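Local coordinates for protein ketosynthase (Streptomyces sp. MSC090213JE08, PDB 6KXD) that probably catalyses decarboxylative condensation of malonyl-ACP with acyl-ACP to 3-oxoacyl-ACP, extending the chain in a highly reducing type II polyketide synthase, at residues A[8-13]-A[183-188]; A[236-241]-A[341-346]; A[255-260]-A[400-405]; A[293-298]-A[385-390]. One frame throughout, in Å; residues are numbered along the deposited sequence.

Contact 1. Residues A[8-13]-A[183-188]; sequences RRVVLT and SIRSGE
Ile184 O is gripped by three donors, two of them from Arg8. NE of Arg8 approaches this carbonyl oxygen at 3.0 Å and NH2 of the same side chain at 2.7 Å, so the guanidinium meets Ile184 O side-on, with the oxygen close to the guanidinium plane. The third bond, from Gly187 N, is 2.9 Å long and belongs to the turn that ends the helix. A bend in the arginine chain (chi3 -47°) sets NE beside the carbonyl, while NH1 turns to a salt bridge with Glu244. A water links Arg8 N to Arg185 O, and CG of Arg185 rests 3.5 Å from Arg8 O before its own guanidinium reaches Asp287. Next to these polar bonds, CG2 of Val10 packs on CG2 of Ile184 at 3.5 Å. An alanine in place of Arg8 would probably leave Ile184 O with Gly187 N alone of the three donors and take from Glu244 this charged partner. Gly187 leaves helical geometry with a positive phi (88°), and NH2 of Arg8 passes close to its CA. The arrangement pins the C-terminal end of helix 172-185 to strand 10-19 and the residues leading into it, a helix-on-sheet junction in the N-terminal half of the thiolase-like fold.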
loop_
_atom_site.group_PDB
_atom_site.type_symbol
_atom_site.label_atom_id
_atom_site.label_comp_id
_atom_site.label_asym_id
_atom_site.label_seq_id
_atom_site.Cartn_x
_atom_site.Cartn_y
_atom_site.Cartn_z
ATOM N N ARG A 8 20.943 3.454 13.038
ATOM C CA ARG A 8 21.662 3.124 11.811
ATOM C C ARG A 8 21.307 4.158 10.746
ATOM O O ARG A 8 20.147 4.573 10.631
ATOM C CB ARG A 8 21.320 1.730 11.286
ATOM C CG ARG A 8 21.379 0.630 12.335
ATOM C CD ARG A 8 21.764 -0.693 11.704
ATOM N NE ARG A 8 20.997 -0.961 10.492
ATOM C CZ ARG A 8 21.333 -1.849 9.556
ATOM N NH1 ARG A 8 22.606 -2.143 9.330
ATOM N NH2 ARG A 8 20.383 -2.447 8.859
ATOM N N ARG A 9 22.327 4.546 9.980
ATOM C CA ARG A 9 22.208 5.547 8.937
ATOM C C ARG A 9 21.934 4.820 7.620
ATOM O O ARG A 9 22.403 3.726 7.411
ATOM C CB ARG A 9 23.479 6.395 8.845
ATOM C CG ARG A 9 23.565 7.520 9.870
ATOM C CD ARG A 9 24.926 8.197 9.870
ATOM N NE ARG A 9 25.494 8.392 8.540
ATOM C CZ ARG A 9 25.787 9.568 7.987
ATOM N NH1 ARG A 9 25.279 10.684 8.474
ATOM N NH2 ARG A 9 26.576 9.624 6.929
ATOM N N VAL A 10 21.105 5.437 6.780
ATOM C CA VAL A 10 20.593 4.822 5.556
ATOM C C VAL A 10 20.807 5.785 4.390
ATOM O O VAL A 10 20.424 6.961 4.484
ATOM C CB VAL A 10 19.094 4.506 5.710
ATOM C CG1 VAL A 10 18.504 3.903 4.437
ATOM C CG2 VAL A 10 18.845 3.645 6.937
ATOM N N VAL A 11 21.298 5.256 3.272
ATOM C CA VAL A 11 21.743 6.041 2.155
ATOM C C VAL A 11 21.133 5.514 0.858
ATOM O O VAL A 11 20.781 4.351 0.746
ATOM C CB VAL A 11 23.285 6.070 2.101
ATOM C CG1 VAL A 11 23.845 6.940 3.226
ATOM C CG2 VAL A 11 23.893 4.672 2.146
ATOM N N LEU A 12 21.003 6.434 -0.101
ATOM C CA LEU A 12 20.494 6.167 -1.408
ATOM C C LEU A 12 21.666 5.868 -2.324
ATOM O O LEU A 12 22.371 6.801 -2.718
ATOM C CB LEU A 12 19.717 7.378 -1.929
ATOM C CG LEU A 12 18.434 7.698 -1.155
ATOM C CD1 LEU A 12 17.806 9.013 -1.588
ATOM C CD2 LEU A 12 17.424 6.569 -1.313
ATOM N N THR A 13 21.797 4.599 -2.709
ATOM C CA THR A 13 22.877 4.151 -3.567
ATOM C C THR A 13 22.437 3.927 -5.012
ATOM O O THR A 13 23.291 3.739 -5.876
ATOM C CB THR A 13 23.502 2.882 -2.993
ATOM O OG1 THR A 13 22.453 1.935 -2.808
ATOM C CG2 THR A 13 24.191 3.149 -1.676
ATOM N N SER A 183 12.849 -0.143 7.896
ATOM C CA SER A 183 13.195 -1.529 7.832
ATOM C C SER A 183 14.708 -1.685 8.002
ATOM O O SER A 183 15.170 -2.591 8.724
ATOM C CB SER A 183 12.684 -2.177 6.566
ATOM O OG SER A 183 11.257 -2.206 6.538
ATOM N N ILE A 184 15.464 -0.805 7.353
ATOM C CA ILE A 184 16.939 -0.826 7.499
ATOM C C ILE A 184 17.328 -0.364 8.909
ATOM O O ILE A 184 18.186 -0.975 9.548
ATOM C CB ILE A 184 17.626 -0.017 6.389
ATOM C CG1 ILE A 184 17.419 -0.699 5.041
ATOM C CG2 ILE A 184 19.111 0.160 6.687
ATOM C CD1 ILE A 184 17.730 0.163 3.850
ATOM N N ARG A 185 16.675 0.677 9.424
ATOM C CA ARG A 185 17.031 1.204 10.744
ATOM C C ARG A 185 16.861 0.118 11.815
ATOM O O ARG A 185 17.645 0.081 12.762
ATOM C CB ARG A 185 16.198 2.410 11.156
ATOM C CG ARG A 185 16.713 3.731 10.615
ATOM C CD ARG A 185 15.746 4.812 11.070
ATOM N NE ARG A 185 16.196 6.143 10.746
ATOM C CZ ARG A 185 15.440 7.223 10.886
ATOM N NH1 ARG A 185 14.365 7.184 11.663
ATOM N NH2 ARG A 185 15.768 8.325 10.245
ATOM N N SER A 186 15.879 -0.771 11.621
ATOM C CA SER A 186 15.556 -1.861 12.541
ATOM C C SER A 186 16.674 -2.896 12.626
ATOM O O SER A 186 16.618 -3.775 13.497
ATOM C CB SER A 186 14.296 -2.554 12.148
ATOM O OG SER A 186 14.528 -3.423 11.059
ATOM N N GLY A 187 17.553 -2.898 11.628
ATOM C CA GLY A 187 18.639 -3.783 11.539
ATOM C C GLY A 187 18.281 -5.073 10.840
ATOM O O GLY A 187 19.146 -5.865 10.546
ATOM N N GLU A 188 17.001 -5.290 10.551
ATOM C CA GLU A 188 16.549 -6.583 10.034
ATOM C C GLU A 188 16.934 -6.807 8.568
ATOM O O GLU A 188 16.998 -7.949 8.123
ATOM C CB GLU A 188 15.044 -6.703 10.240
ATOM C CG GLU A 188 14.679 -6.948 11.690
ATOM C CD GLU A 188 13.223 -6.694 12.024
ATOM O OE1 GLU A 188 12.387 -6.713 11.102
ATOM O OE2 GLU A 188 12.932 -6.482 13.225
HETATM O O HOH W 1 18.657 2.553 13.757
#

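Contact 2. Residues A[236-241]-A[341-346]; sequences GILVLE and ASALGA
Leu238 has its CG anti to the carbonyl carbon (chi1 -64°), on the side of the helix, and from there chi2 (85°) places CD1 near Ala343 and CD2 near Ala346. Leu344 has the same first torsion; its CB starts out away from the strand, yet CD2 returns to lie 4.0 Å from Gly236 CA. The contact is a strand-on-helix packing within the layered thiolase fold, in which helix 341-355 belongs to the buried helical layer and strand 234-242 to the sheet it covers. The two short segments approach to 7.3 Å between axes, with their directions 52° apart. The two branches of Leu238 divide the work: CD1 stands 3.9 Å from Ala343 O, and CD2 meets Ala346 CB at 4.0 Å. All five touching residues are buried and the interface is held by van der Waals packing, with small alanines on the helix and a glycine on the strand letting the backbones come close. The helix is tied elsewhere by its polar atoms, as Leu344 O takes a hydrogen bond from Tyr28 OH and Ser342 OG bonds to Cys170 O and Asn174 N. At the tightest point, where Gly236 has no side chain to intervene, the methyl CB of Ala343 sits 3.5 Å from Gly236 O.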
loop_
_atom_site.group_PDB
_atom_site.type_symbol
_atom_site.label_atom_id
_atom_site.label_comp_id
_atom_site.label_asym_id
_atom_site.label_seq_id
_atom_site.Cartn_x
_atom_site.Cartn_y
_atom_site.Cartn_z
ATOM N N GLY A 236 9.495 5.320 -10.019
ATOM C CA GLY A 236 10.735 5.606 -9.434
ATOM C C GLY A 236 11.054 4.568 -8.406
ATOM O O GLY A 236 10.200 4.255 -7.572
ATOM N N ILE A 237 12.256 4.015 -8.513
ATOM C CA ILE A 237 12.748 3.066 -7.543
ATOM C C ILE A 237 14.057 3.583 -6.999
ATOM O O ILE A 237 14.975 3.941 -7.775
ATOM C CB ILE A 237 12.863 1.650 -8.123
ATOM C CG1 ILE A 237 11.515 1.143 -8.640
ATOM C CG2 ILE A 237 13.432 0.708 -7.090
ATOM C CD1 ILE A 237 10.504 0.841 -7.527
ATOM N N LEU A 238 14.143 3.570 -5.670
ATOM C CA LEU A 238 15.303 3.987 -4.962
ATOM C C LEU A 238 15.910 2.772 -4.272
ATOM O O LEU A 238 15.196 1.980 -3.656
ATOM C CB LEU A 238 14.929 5.049 -3.931
ATOM C CG LEU A 238 14.391 6.361 -4.500
ATOM C CD1 LEU A 238 12.896 6.256 -4.763
ATOM C CD2 LEU A 238 14.671 7.517 -3.559
ATOM N N VAL A 239 17.233 2.616 -4.400
ATOM C CA VAL A 239 17.948 1.660 -3.570
ATOM C C VAL A 239 18.367 2.363 -2.280
ATOM O O VAL A 239 19.166 3.336 -2.321
ATOM C CB VAL A 239 19.160 1.038 -4.299
ATOM C CG1 VAL A 239 19.824 -0.016 -3.422
ATOM C CG2 VAL A 239 18.760 0.453 -5.643
ATOM N N LEU A 240 17.837 1.866 -1.153
ATOM C CA LEU A 240 18.216 2.263 0.155
ATOM C C LEU A 240 19.124 1.174 0.722
ATOM O O LEU A 240 18.844 -0.009 0.530
ATOM C CB LEU A 240 17.003 2.400 1.078
ATOM C CG LEU A 240 16.222 3.704 0.973
ATOM C CD1 LEU A 240 15.526 3.806 -0.366
ATOM C CD2 LEU A 240 15.214 3.793 2.111
ATOM N N GLU A 241 20.136 1.588 1.473
ATOM C CA GLU A 241 21.120 0.665 2.035
ATOM C C GLU A 241 21.625 1.206 3.353
ATOM O O GLU A 241 21.716 2.418 3.512
ATOM C CB GLU A 241 22.326 0.539 1.107
ATOM C CG GLU A 241 22.164 -0.488 0.015
ATOM C CD GLU A 241 23.455 -0.747 -0.758
ATOM O OE1 GLU A 241 23.581 -0.201 -1.878
ATOM O OE2 GLU A 241 24.326 -1.496 -0.239
ATOM N N ALA A 341 4.414 9.468 -7.907
ATOM C CA ALA A 341 4.679 10.884 -7.827
ATOM C C ALA A 341 5.718 11.171 -6.761
ATOM O O ALA A 341 6.718 11.784 -7.072
ATOM C CB ALA A 341 3.430 11.681 -7.634
ATOM N N SER A 342 5.515 10.687 -5.529
ATOM C CA SER A 342 6.411 11.035 -4.471
ATOM C C SER A 342 7.751 10.308 -4.622
ATOM O O SER A 342 8.729 10.772 -4.098
ATOM C CB SER A 342 5.783 10.813 -3.081
ATOM O OG SER A 342 5.187 9.532 -2.950
ATOM N N ALA A 343 7.776 9.159 -5.322
ATOM C CA ALA A 343 8.996 8.431 -5.530
ATOM C C ALA A 343 9.880 9.194 -6.533
ATOM O O ALA A 343 11.068 9.395 -6.265
ATOM C CB ALA A 343 8.719 7.043 -6.016
ATOM N N LEU A 344 9.252 9.621 -7.628
ATOM C CA LEU A 344 9.906 10.500 -8.646
ATOM C C LEU A 344 10.308 11.829 -8.007
ATOM O O LEU A 344 11.415 12.270 -8.207
ATOM C CB LEU A 344 9.002 10.676 -9.861
ATOM C CG LEU A 344 8.878 9.426 -10.731
ATOM C CD1 LEU A 344 7.775 9.551 -11.770
ATOM C CD2 LEU A 344 10.227 9.050 -11.355
ATOM N N GLY A 345 9.487 12.372 -7.105
ATOM C CA GLY A 345 9.898 13.542 -6.299
ATOM C C GLY A 345 11.102 13.277 -5.426
ATOM O O GLY A 345 12.053 14.111 -5.335
ATOM N N ALA A 346 11.093 12.140 -4.715
ATOM C CA ALA A 346 12.214 11.766 -3.895
ATOM C C ALA A 346 13.509 11.719 -4.720
ATOM O O ALA A 346 14.570 12.111 -4.225
ATOM C CB ALA A 346 11.965 10.424 -3.224
#

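Contact 3. Residues A[255-260]-A[400-405]; sequences AEVLGY and AVLILG
Ile403 O is shared by two successive amides of the facing strand: Leu258 N lies 2.9 Å from it, and Gly259 N gives the longer bond at 3.2 Å, in the carbonyl plane and on a lone pair. This double acceptance is the mark of a classic beta bulge, in which Leu258 and Gly259 together face Ile403 and the register shifts by one. The return bond runs from Ile403 N to Gly259 O. Beyond the bulge the pair Glu256 and Gly405 closes with two bonds, Glu256 N to Gly405 O being 2.7 Å long and almost straight (177°). With CG anti to the carbonyl carbon (chi1 -57°), Leu258 brings CG 3.7 Å from Gly405 N; its CD1 lies 3.8 Å from Gly405 CA and also meets Ile403 CG2. An alanine in place of Leu258 would probably open a gap over Gly405 and leave Ile403 CG2 without this neighbour. The two antiparallel strands belong to the C-terminal half of the thiolase-like fold. On the face that carries Val257, Leu402 and Leu404, CG2 of Val257 packs on Leu404 CD2 at 3.9 Å, the two side chains lying side by side. Val257 instead meets Leu402 at about a right angle, CG1 against CD1. Helix 341-355 covers this face, with Ala346 against Leu402 and Cys349 and Ile353 against Leu404. Ala288 of helix 274-288 reaches Leu258 and Ile403. Toward the two ends of 255-260, Glu256 forms a salt bridge with Arg9, and Tyr260 OH bonds to Asp182.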
loop_
_atom_site.group_PDB
_atom_site.type_symbol
_atom_site.label_atom_id
_atom_site.label_comp_id
_atom_site.label_asym_id
_atom_site.label_seq_id
_atom_site.Cartn_x
_atom_site.Cartn_y
_atom_site.Cartn_z
ATOM N N ALA A 255 22.680 10.256 -1.872
ATOM C CA ALA A 255 22.250 11.084 -0.752
ATOM C C ALA A 255 21.934 10.184 0.451
ATOM O O ALA A 255 22.056 8.969 0.393
ATOM C CB ALA A 255 21.071 11.940 -1.166
ATOM N N GLU A 256 21.646 10.808 1.588
ATOM C CA GLU A 256 21.320 10.100 2.785
ATOM C C GLU A 256 19.812 10.277 3.015
ATOM O O GLU A 256 19.249 11.337 2.713
ATOM C CB GLU A 256 22.154 10.613 3.958
ATOM C CG GLU A 256 22.071 9.711 5.169
ATOM C CD GLU A 256 22.837 10.164 6.398
ATOM O OE1 GLU A 256 23.617 11.122 6.288
ATOM O OE2 GLU A 256 22.638 9.543 7.465
ATOM N N VAL A 257 19.159 9.222 3.515
ATOM C CA VAL A 257 17.789 9.325 4.020
ATOM C C VAL A 257 17.857 9.669 5.508
ATOM O O VAL A 257 18.333 8.863 6.319
ATOM C CB VAL A 257 16.988 8.022 3.809
ATOM C CG1 VAL A 257 15.542 8.268 4.185
ATOM C CG2 VAL A 257 17.077 7.488 2.389
ATOM N N LEU A 258 17.352 10.851 5.877
ATOM C CA LEU A 258 17.475 11.346 7.230
ATOM C C LEU A 258 16.259 10.950 8.065
ATOM O O LEU A 258 16.392 10.606 9.243
ATOM C CB LEU A 258 17.600 12.866 7.207
ATOM C CG LEU A 258 18.763 13.400 6.378
ATOM C CD1 LEU A 258 18.889 14.902 6.575
ATOM C CD2 LEU A 258 20.043 12.698 6.742
ATOM N N GLY A 259 15.073 11.040 7.458
ATOM C CA GLY A 259 13.859 10.727 8.180
ATOM C C GLY A 259 12.619 10.928 7.333
ATOM O O GLY A 259 12.668 11.444 6.230
ATOM N N TYR A 260 11.490 10.545 7.914
ATOM C CA TYR A 260 10.218 10.874 7.350
ATOM C C TYR A 260 9.187 11.003 8.463
ATOM O O TYR A 260 9.432 10.658 9.654
ATOM C CB TYR A 260 9.840 9.847 6.273
ATOM C CG TYR A 260 9.260 8.540 6.747
ATOM C CD1 TYR A 260 10.063 7.619 7.409
ATOM C CD2 TYR A 260 7.953 8.165 6.447
ATOM C CE1 TYR A 260 9.582 6.384 7.799
ATOM C CE2 TYR A 260 7.463 6.916 6.812
ATOM C CZ TYR A 260 8.275 6.033 7.498
ATOM O OH TYR A 260 7.911 4.807 7.909
ATOM N N ALA A 400 2.728 11.973 3.888
ATOM C CA ALA A 400 4.046 11.486 4.112
ATOM C C ALA A 400 5.052 12.531 3.605
ATOM O O ALA A 400 4.989 12.955 2.472
ATOM C CB ALA A 400 4.272 10.180 3.399
ATOM N N VAL A 401 6.001 12.847 4.466
ATOM C CA VAL A 401 7.037 13.829 4.202
ATOM C C VAL A 401 8.378 13.158 4.445
ATOM O O VAL A 401 8.579 12.506 5.481
ATOM C CB VAL A 401 6.834 15.060 5.101
ATOM C CG1 VAL A 401 7.936 16.071 4.847
ATOM C CG2 VAL A 401 5.451 15.645 4.896
ATOM N N LEU A 402 9.266 13.255 3.452
ATOM C CA LEU A 402 10.547 12.634 3.463
ATOM C C LEU A 402 11.632 13.714 3.451
ATOM O O LEU A 402 11.489 14.688 2.717
ATOM C CB LEU A 402 10.637 11.766 2.214
ATOM C CG LEU A 402 11.987 11.140 1.891
ATOM C CD1 LEU A 402 12.287 10.007 2.851
ATOM C CD2 LEU A 402 12.013 10.658 0.444
ATOM N N ILE A 403 12.654 13.494 4.274
ATOM C CA ILE A 403 13.805 14.387 4.395
ATOM C C ILE A 403 15.040 13.600 3.989
ATOM O O ILE A 403 15.381 12.579 4.623
ATOM C CB ILE A 403 13.978 14.970 5.806
ATOM C CG1 ILE A 403 12.701 15.547 6.425
ATOM C CG2 ILE A 403 15.105 15.992 5.796
ATOM C CD1 ILE A 403 12.078 16.709 5.707
ATOM N N LEU A 404 15.694 14.109 2.933
ATOM C CA LEU A 404 16.960 13.652 2.434
ATOM C C LEU A 404 18.038 14.706 2.726
ATOM O O LEU A 404 17.728 15.886 2.870
ATOM C CB LEU A 404 16.816 13.430 0.929
ATOM C CG LEU A 404 15.772 12.395 0.502
ATOM C CD1 LEU A 404 15.713 12.284 -1.002
ATOM C CD2 LEU A 404 16.078 11.045 1.113
ATOM N N GLY A 405 19.287 14.241 2.802
ATOM C CA GLY A 405 20.458 15.038 3.109
ATOM C C GLY A 405 21.659 14.613 2.288
ATOM O O GLY A 405 21.687 13.502 1.738
#

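Contact 4. Residues A[293-298]-A[385-390]; sequences EEIDFI and VRIVQN
Two strands in the C-terminal half of the fold, 297-299 and 387-394, begin to run parallel here, and the side chain of Asp296 fastens the entry to the pair. Its OD2 receives two backbone amides: Arg386 N at 2.6 Å, coming from above the carboxylate plane (40° out of it), and Ile387 N at 2.9 Å, on the anti side. Asp296 N returns a bond to Ile387 O, so main chain and side chain of one residue hold the same partner. The other carboxylate oxygen, OD1, stands 3.5 Å from Arg386 NH2, a rather long salt bridge with the carboxylate and guanidinium planes 30° apart. Arg386 has a second anionic partner in Asp384, which takes its NE. Tied at both oxygens, the Asp296 carboxylate is likely to have little freedom to turn. Further on, Gln389 N bonds to Phe297 O at 3.1 Å, a backbone bond of the parallel pairing. With CG between its backbone N and carbonyl carbon (chi1 77°), Phe297 presents a ring face to Val388, whose CG1 lies over it, somewhat toward the rim, 3.6 Å from the ring centroid in a CH-pi contact. Helix 341-355 covers the sheet face of Phe297 and Val388, Ala352 touching Phe297 and Cys349 touching Val388. Before the strand pair proper, CD1 of Ile295 presses on Ile387 CG2 at 3.4 Å, a tight carbon pair; on the opposite face Ile298 and Gln389 lie side by side, OE1 bonded to Tyr320 of helix 306-320. Parallel strands covered by helices on both faces characterise the thiolase fold.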
loop_
_atom_site.group_PDB
_atom_site.type_symbol
_atom_site.label_atom_id
_atom_site.label_comp_id
_atom_site.label_asym_id
_atom_site.label_seq_id
_atom_site.Cartn_x
_atom_site.Cartn_y
_atom_site.Cartn_z
ATOM N N GLU A 293 15.263 25.789 9.606
ATOM C CA GLU A 293 16.382 26.604 9.025
ATOM C C GLU A 293 17.192 25.802 8.001
ATOM O O GLU A 293 17.619 26.353 6.992
ATOM C CB GLU A 293 17.372 27.091 10.096
ATOM C CG GLU A 293 16.833 28.215 10.967
ATOM C CD GLU A 293 15.947 27.732 12.100
ATOM O OE1 GLU A 293 16.489 27.125 13.035
ATOM O OE2 GLU A 293 14.714 27.918 12.018
ATOM N N GLU A 294 17.439 24.520 8.294
ATOM C CA GLU A 294 18.437 23.741 7.565
ATOM C C GLU A 294 17.853 23.197 6.259
ATOM O O GLU A 294 18.572 22.595 5.475
ATOM C CB GLU A 294 18.961 22.556 8.381
ATOM C CG GLU A 294 19.396 22.878 9.798
ATOM C CD GLU A 294 19.974 21.662 10.498
ATOM O OE1 GLU A 294 20.969 21.122 9.994
ATOM O OE2 GLU A 294 19.402 21.222 11.513
ATOM N N ILE A 295 16.551 23.398 6.022
ATOM C CA ILE A 295 15.921 22.900 4.792
ATOM C C ILE A 295 16.205 23.873 3.638
ATOM O O ILE A 295 15.837 25.043 3.671
ATOM C CB ILE A 295 14.413 22.663 4.987
ATOM C CG1 ILE A 295 14.139 21.595 6.058
ATOM C CG2 ILE A 295 13.766 22.356 3.640
ATOM C CD1 ILE A 295 14.724 20.227 5.773
ATOM N N ASP A 296 16.838 23.350 2.583
ATOM C CA ASP A 296 17.245 24.145 1.437
ATOM C C ASP A 296 16.069 24.381 0.503
ATOM O O ASP A 296 15.909 25.474 0.008
ATOM C CB ASP A 296 18.459 23.506 0.771
ATOM C CG ASP A 296 19.615 23.573 1.749
ATOM O OD1 ASP A 296 19.810 24.675 2.318
ATOM O OD2 ASP A 296 20.225 22.523 2.025
ATOM N N PHE A 297 15.255 23.351 0.246
ATOM C CA PHE A 297 13.988 23.558 -0.436
ATOM C C PHE A 297 13.028 22.406 -0.092
ATOM O O PHE A 297 13.425 21.363 0.395
ATOM C CB PHE A 297 14.165 23.759 -1.952
ATOM C CG PHE A 297 14.438 22.521 -2.768
ATOM C CD1 PHE A 297 15.720 22.007 -2.861
ATOM C CD2 PHE A 297 13.405 21.836 -3.390
ATOM C CE1 PHE A 297 15.969 20.863 -3.601
ATOM C CE2 PHE A 297 13.647 20.676 -4.109
ATOM C CZ PHE A 297 14.934 20.209 -4.240
ATOM N N ILE A 298 11.753 22.685 -0.317
ATOM C CA ILE A 298 10.686 21.732 -0.234
ATOM C C ILE A 298 10.322 21.359 -1.655
ATOM O O ILE A 298 10.070 22.249 -2.491
ATOM C CB ILE A 298 9.490 22.335 0.518
ATOM C CG1 ILE A 298 9.894 22.755 1.927
ATOM C CG2 ILE A 298 8.299 21.376 0.484
ATOM C CD1 ILE A 298 8.958 23.744 2.591
ATOM N N VAL A 385 22.433 22.824 -2.081
ATOM C CA VAL A 385 21.327 22.037 -1.530
ATOM C C VAL A 385 21.920 20.871 -0.737
ATOM O O VAL A 385 22.506 19.947 -1.285
ATOM C CB VAL A 385 20.375 21.585 -2.645
ATOM C CG1 VAL A 385 19.882 22.756 -3.474
ATOM C CG2 VAL A 385 21.013 20.567 -3.548
ATOM N N ARG A 386 21.780 20.943 0.586
ATOM C CA ARG A 386 22.300 19.928 1.482
ATOM C C ARG A 386 21.148 19.060 2.039
ATOM O O ARG A 386 21.363 17.892 2.278
ATOM C CB ARG A 386 23.120 20.569 2.610
ATOM C CG ARG A 386 24.376 21.316 2.161
ATOM C CD ARG A 386 24.777 22.398 3.158
ATOM N NE ARG A 386 23.787 23.482 3.250
ATOM C CZ ARG A 386 23.667 24.338 4.269
ATOM N NH1 ARG A 386 24.556 24.332 5.249
ATOM N NH2 ARG A 386 22.653 25.189 4.313
ATOM N N ILE A 387 19.970 19.655 2.277
ATOM C CA ILE A 387 18.850 18.978 2.942
ATOM C C ILE A 387 17.564 19.388 2.227
ATOM O O ILE A 387 17.328 20.580 1.981
ATOM C CB ILE A 387 18.830 19.295 4.456
ATOM C CG1 ILE A 387 20.169 18.938 5.117
ATOM C CG2 ILE A 387 17.653 18.604 5.146
ATOM C CD1 ILE A 387 20.209 19.146 6.617
ATOM N N VAL A 388 16.746 18.389 1.864
ATOM C CA VAL A 388 15.563 18.630 1.082
ATOM C C VAL A 388 14.383 17.872 1.710
ATOM O O VAL A 388 14.537 16.786 2.214
ATOM C CB VAL A 388 15.761 18.233 -0.387
ATOM C CG1 VAL A 388 14.526 18.532 -1.214
ATOM C CG2 VAL A 388 16.986 18.892 -0.998
ATOM N N GLN A 389 13.235 18.541 1.733
ATOM C CA GLN A 389 11.965 17.968 2.162
ATOM C C GLN A 389 11.137 17.630 0.915
ATOM O O GLN A 389 10.978 18.414 -0.000
ATOM C CB GLN A 389 11.270 18.928 3.121
ATOM C CG GLN A 389 9.831 18.564 3.428
ATOM C CD GLN A 389 9.224 19.613 4.329
ATOM O OE1 GLN A 389 9.877 20.126 5.230
ATOM N NE2 GLN A 389 7.972 19.940 4.093
ATOM N N ASN A 390 10.636 16.400 0.879
ATOM C CA ASN A 390 9.749 15.992 -0.162
ATOM C C ASN A 390 8.390 15.670 0.444
ATOM O O ASN A 390 8.270 14.702 1.184
ATOM C CB ASN A 390 10.299 14.749 -0.858
ATOM C CG ASN A 390 9.490 14.288 -2.047
ATOM O OD1 ASN A 390 9.184 15.090 -2.943
ATOM N ND2 ASN A 390 9.191 12.990 -2.087
#

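Overall arrangement
The four contacts follow the mixed sheet of the ketosynthase, all its strands within one KS3 range. Contacts 1 and 2 are centred about 15 Å apart on neighbouring strands 10-19 and 234-242. Contact 3, about 12 Å from contact 1, adds strand 255-264 on the other side of strand 10-19. Strand 398-405 then passes the sheet on to strand 387-394 of contact 4, centred about 10 Å from contact 3. Along the chain contact 1 closes before the others open, contact 2 alternates with contacts 3 and 4, and contact 4 lies between the segments of contact 3. Helix 341-355, half of contact 2, also packs on contacts 3 and 4, joining the N- and C-terminal halves through the buried helical layer.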